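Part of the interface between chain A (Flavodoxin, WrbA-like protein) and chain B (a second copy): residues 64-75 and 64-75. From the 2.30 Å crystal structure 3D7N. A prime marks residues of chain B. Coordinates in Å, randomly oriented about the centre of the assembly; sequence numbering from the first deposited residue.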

# COMPACT_ATOMS: atom_id res chain seq x y z
N THR A 64 -14.96 0.97 -4.18
CA THR A 64 -14.04 0.23 -3.35
C THR A 64 -14.91 -0.81 -2.77
O THR A 64 -15.94 -0.51 -2.19
CB THR A 64 -13.45 1.07 -2.24
OG1 THR A 64 -12.55 2.03 -2.82
CG2 THR A 64 -12.67 0.19 -1.16
N TYR A 65 -14.54 -2.05 -2.96
CA TYR A 65 -15.33 -3.15 -2.55
C TYR A 65 -14.41 -4.20 -2.04
O TYR A 65 -13.45 -4.53 -2.66
CB TYR A 65 -16.12 -3.65 -3.73
CG TYR A 65 -17.26 -4.53 -3.37
CD1 TYR A 65 -18.44 -4.00 -2.93
CD2 TYR A 65 -17.16 -5.88 -3.47
CE1 TYR A 65 -19.49 -4.81 -2.61
CE2 TYR A 65 -18.19 -6.69 -3.16
CZ TYR A 65 -19.35 -6.16 -2.72
OH TYR A 65 -20.38 -6.98 -2.40
N MSE A 66 -14.72 -4.72 -0.88
CA MSE A 66 -13.86 -5.63 -0.18
C MSE A 66 -12.41 -5.18 -0.22
O MSE A 66 -11.51 -5.94 -0.42
CB MSE A 66 -14.07 -7.05 -0.69
CG MSE A 66 -15.47 -7.61 -0.46
SE MSE A 66 -16.03 -7.70 1.34
CE MSE A 66 -14.72 -8.83 1.99
N GLY A 67 -12.18 -3.90 -0.03
CA GLY A 67 -10.85 -3.41 0.16
C GLY A 67 -10.03 -3.03 -1.04
O GLY A 67 -8.89 -2.74 -0.90
N GLY A 68 -10.63 -3.01 -2.21
CA GLY A 68 -9.93 -2.75 -3.44
C GLY A 68 -10.88 -2.36 -4.56
O GLY A 68 -12.05 -2.26 -4.32
N PRO A 69 -10.36 -2.09 -5.77
CA PRO A 69 -11.24 -1.78 -6.88
C PRO A 69 -12.16 -2.96 -7.20
O PRO A 69 -11.75 -4.12 -7.03
CB PRO A 69 -10.29 -1.52 -8.03
CG PRO A 69 -9.08 -2.24 -7.74
CD PRO A 69 -8.94 -2.19 -6.21
N SER A 70 -13.37 -2.68 -7.65
CA SER A 70 -14.27 -3.75 -8.07
C SER A 70 -13.59 -4.69 -9.05
O SER A 70 -12.70 -4.27 -9.83
CB SER A 70 -15.49 -3.17 -8.72
OG SER A 70 -15.15 -2.34 -9.81
N TRP A 71 -13.99 -5.96 -9.02
CA TRP A 71 -13.47 -6.89 -9.98
C TRP A 71 -13.68 -6.43 -11.42
O TRP A 71 -12.84 -6.69 -12.26
CB TRP A 71 -14.03 -8.29 -9.77
CG TRP A 71 -15.46 -8.54 -10.18
CD1 TRP A 71 -16.55 -8.57 -9.36
CD2 TRP A 71 -15.93 -8.86 -11.49
NE1 TRP A 71 -17.66 -8.88 -10.08
CE2 TRP A 71 -17.32 -9.05 -11.39
CE3 TRP A 71 -15.31 -8.99 -12.75
CZ2 TRP A 71 -18.12 -9.38 -12.51
CZ3 TRP A 71 -16.10 -9.29 -13.85
CH2 TRP A 71 -17.49 -9.50 -13.72
N GLN A 72 -14.79 -5.75 -11.68
CA GLN A 72 -15.08 -5.25 -13.00
C GLN A 72 -14.05 -4.21 -13.42
O GLN A 72 -13.57 -4.25 -14.52
CB GLN A 72 -16.49 -4.64 -13.05
CG GLN A 72 -17.64 -5.65 -13.01
CD GLN A 72 -18.21 -5.82 -11.59
OE1 GLN A 72 -17.55 -5.57 -10.59
NE2 GLN A 72 -19.43 -6.29 -11.53
N PHE A 73 -13.70 -3.27 -12.53
CA PHE A 73 -12.58 -2.36 -12.84
C PHE A 73 -11.25 -3.08 -13.10
O PHE A 73 -10.57 -2.74 -14.05
CB PHE A 73 -12.36 -1.27 -11.80
CG PHE A 73 -11.35 -0.25 -12.25
CD1 PHE A 73 -11.72 0.80 -13.04
CD2 PHE A 73 -10.02 -0.41 -11.98
CE1 PHE A 73 -10.82 1.68 -13.47
CE2 PHE A 73 -9.10 0.49 -12.43
CZ PHE A 73 -9.51 1.53 -13.16
N LYS A 74 -10.90 -4.06 -12.29
CA LYS A 74 -9.61 -4.77 -12.43
C LYS A 74 -9.59 -5.58 -13.73
O LYS A 74 -8.61 -5.58 -14.45
CB LYS A 74 -9.35 -5.63 -11.18
CG LYS A 74 -8.01 -6.31 -11.12
CD LYS A 74 -6.85 -5.30 -11.22
CE LYS A 74 -5.50 -5.92 -10.92
NZ LYS A 74 -5.23 -7.15 -11.76
N LYS A 75 -10.70 -6.21 -14.09
CA LYS A 75 -10.83 -6.86 -15.42
C LYS A 75 -10.55 -5.90 -16.58
O LYS A 75 -9.97 -6.28 -17.60
CB LYS A 75 -12.22 -7.45 -15.60
CG LYS A 75 -12.39 -8.22 -16.93
CD LYS A 75 -13.58 -9.15 -16.87
CE LYS A 75 -13.62 -10.12 -18.05
NZ LYS A 75 -14.47 -9.62 -19.14
N THR B 64 -0.12 -11.87 -10.06
CA THR B 64 -0.07 -10.43 -9.98
C THR B 64 -0.09 -10.03 -11.41
O THR B 64 0.72 -10.49 -12.19
CB THR B 64 1.20 -9.93 -9.33
OG1 THR B 64 1.17 -10.26 -7.94
CG2 THR B 64 1.39 -8.35 -9.50
N TYR B 65 -1.04 -9.22 -11.76
CA TYR B 65 -1.24 -8.83 -13.11
C TYR B 65 -1.63 -7.39 -13.12
O TYR B 65 -2.48 -6.98 -12.39
CB TYR B 65 -2.33 -9.69 -13.71
CG TYR B 65 -2.38 -9.67 -15.19
CD1 TYR B 65 -1.52 -10.43 -15.93
CD2 TYR B 65 -3.29 -8.90 -15.85
CE1 TYR B 65 -1.57 -10.41 -17.29
CE2 TYR B 65 -3.35 -8.88 -17.19
CZ TYR B 65 -2.49 -9.63 -17.92
OH TYR B 65 -2.55 -9.60 -19.27
N MSE B 66 -0.98 -6.62 -13.96
CA MSE B 66 -1.12 -5.20 -13.99
C MSE B 66 -1.14 -4.61 -12.58
O MSE B 66 -1.90 -3.76 -12.26
CB MSE B 66 -2.34 -4.81 -14.81
CG MSE B 66 -2.25 -5.20 -16.29
SE MSE B 66 -0.80 -4.47 -17.25
CE MSE B 66 -1.20 -2.68 -17.03
N GLY B 67 -0.26 -5.09 -11.73
CA GLY B 67 -0.05 -4.46 -10.46
C GLY B 67 -0.90 -4.87 -9.29
O GLY B 67 -0.81 -4.28 -8.27
N GLY B 68 -1.70 -5.90 -9.45
CA GLY B 68 -2.63 -6.33 -8.42
C GLY B 68 -3.11 -7.75 -8.66
O GLY B 68 -2.66 -8.37 -9.57
N PRO B 69 -3.98 -8.28 -7.78
CA PRO B 69 -4.51 -9.61 -8.01
C PRO B 69 -5.32 -9.67 -9.31
O PRO B 69 -5.95 -8.68 -9.69
CB PRO B 69 -5.43 -9.84 -6.82
CG PRO B 69 -5.84 -8.54 -6.36
CD PRO B 69 -4.63 -7.63 -6.61
N SER B 70 -5.29 -10.81 -9.99
CA SER B 70 -6.10 -10.97 -11.18
C SER B 70 -7.54 -10.59 -10.92
O SER B 70 -8.06 -10.74 -9.79
CB SER B 70 -6.05 -12.41 -11.64
OG SER B 70 -6.47 -13.29 -10.62
N TRP B 71 -8.22 -10.10 -11.96
CA TRP B 71 -9.61 -9.80 -11.84
C TRP B 71 -10.43 -11.00 -11.37
O TRP B 71 -11.39 -10.83 -10.63
CB TRP B 71 -10.19 -9.22 -13.12
CG TRP B 71 -10.41 -10.17 -14.27
CD1 TRP B 71 -9.60 -10.33 -15.36
CD2 TRP B 71 -11.55 -11.01 -14.48
NE1 TRP B 71 -10.16 -11.24 -16.21
CE2 TRP B 71 -11.35 -11.68 -15.70
CE3 TRP B 71 -12.72 -11.28 -13.74
CZ2 TRP B 71 -12.28 -12.60 -16.22
CZ3 TRP B 71 -13.63 -12.20 -14.24
CH2 TRP B 71 -13.41 -12.84 -15.48
N GLN B 72 -10.04 -12.20 -11.78
CA GLN B 72 -10.72 -13.40 -11.38
C GLN B 72 -10.60 -13.61 -9.88
O GLN B 72 -11.57 -13.92 -9.23
CB GLN B 72 -10.15 -14.62 -12.12
CG GLN B 72 -10.52 -14.71 -13.61
CD GLN B 72 -9.43 -14.15 -14.52
OE1 GLN B 72 -8.60 -13.33 -14.12
NE2 GLN B 72 -9.45 -14.58 -15.76
N PHE B 73 -9.41 -13.43 -9.30
CA PHE B 73 -9.30 -13.45 -7.83
C PHE B 73 -10.16 -12.40 -7.13
O PHE B 73 -10.82 -12.72 -6.16
CB PHE B 73 -7.87 -13.35 -7.31
CG PHE B 73 -7.79 -13.58 -5.83
CD1 PHE B 73 -7.71 -14.84 -5.32
CD2 PHE B 73 -7.90 -12.54 -4.95
CE1 PHE B 73 -7.67 -15.05 -4.00
CE2 PHE B 73 -7.86 -12.75 -3.61
CZ PHE B 73 -7.75 -14.00 -3.14
N LYS B 74 -10.17 -11.17 -7.62
CA LYS B 74 -10.93 -10.07 -6.97
C LYS B 74 -12.44 -10.34 -7.08
O LYS B 74 -13.17 -10.16 -6.12
CB LYS B 74 -10.51 -8.73 -7.58
CG LYS B 74 -11.10 -7.51 -6.94
CD LYS B 74 -10.78 -7.44 -5.43
CE LYS B 74 -11.14 -6.11 -4.81
NZ LYS B 74 -12.58 -5.72 -5.07
N LYS B 75 -12.90 -10.85 -8.21
CA LYS B 75 -14.31 -11.31 -8.33
C LYS B 75 -14.69 -12.34 -7.27
O LYS B 75 -15.81 -12.36 -6.76
CB LYS B 75 -14.56 -11.91 -9.71
CG LYS B 75 -16.03 -12.33 -9.93
CD LYS B 75 -16.34 -12.48 -11.40
CE LYS B 75 -17.83 -12.62 -11.68
NZ LYS B 75 -18.25 -14.03 -11.77

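How do the two backbones meet? Helices 71-75 and 71-75′ run antiparallel across an exact two-fold axis, their axes approaching to 8.2 Å, with Trp71 opposite Lys75′ (CA to CA, 4.8 Å). Before each helix lies a type I' turn from Tyr65 to Gly68; Gly67, with phi 88°, suits a backbone where a CB would jam against the preceding carbonyl. Ser70 caps the helix, its OG accepting from Phe73 N at 3.2 Å.

What ties each helix to the opposite loop? Lys74′ reaches across and its NZ donates to Tyr65 O at 2.8 Å and Pro69 O at 2.7 Å; the two-fold repeats both bonds. A long, flexible chain ending in a charged amine suits this place, since it can bring several N-H groups to backbone carbonyls. Gly68 leaves room for it: an ideal CB there would sit 3.1 Å from Lys74′ CE.

What fills the centre? Trp71 and Trp71′ touch at CE3 to CE3, 3.6 Å, their rings slid apart so that they barely overlap. Over one face of Trp71 lies the aliphatic part of Lys75′, with CD 3.5 Å from the centroid of the six-membered ring; its more distant NZ adds at most a weak cation-pi attraction. Trp71, Lys74 and Lys75, together with Trp71′, Lys74′ and Lys75′, account for most of the 633 Å² buried, both sides summed.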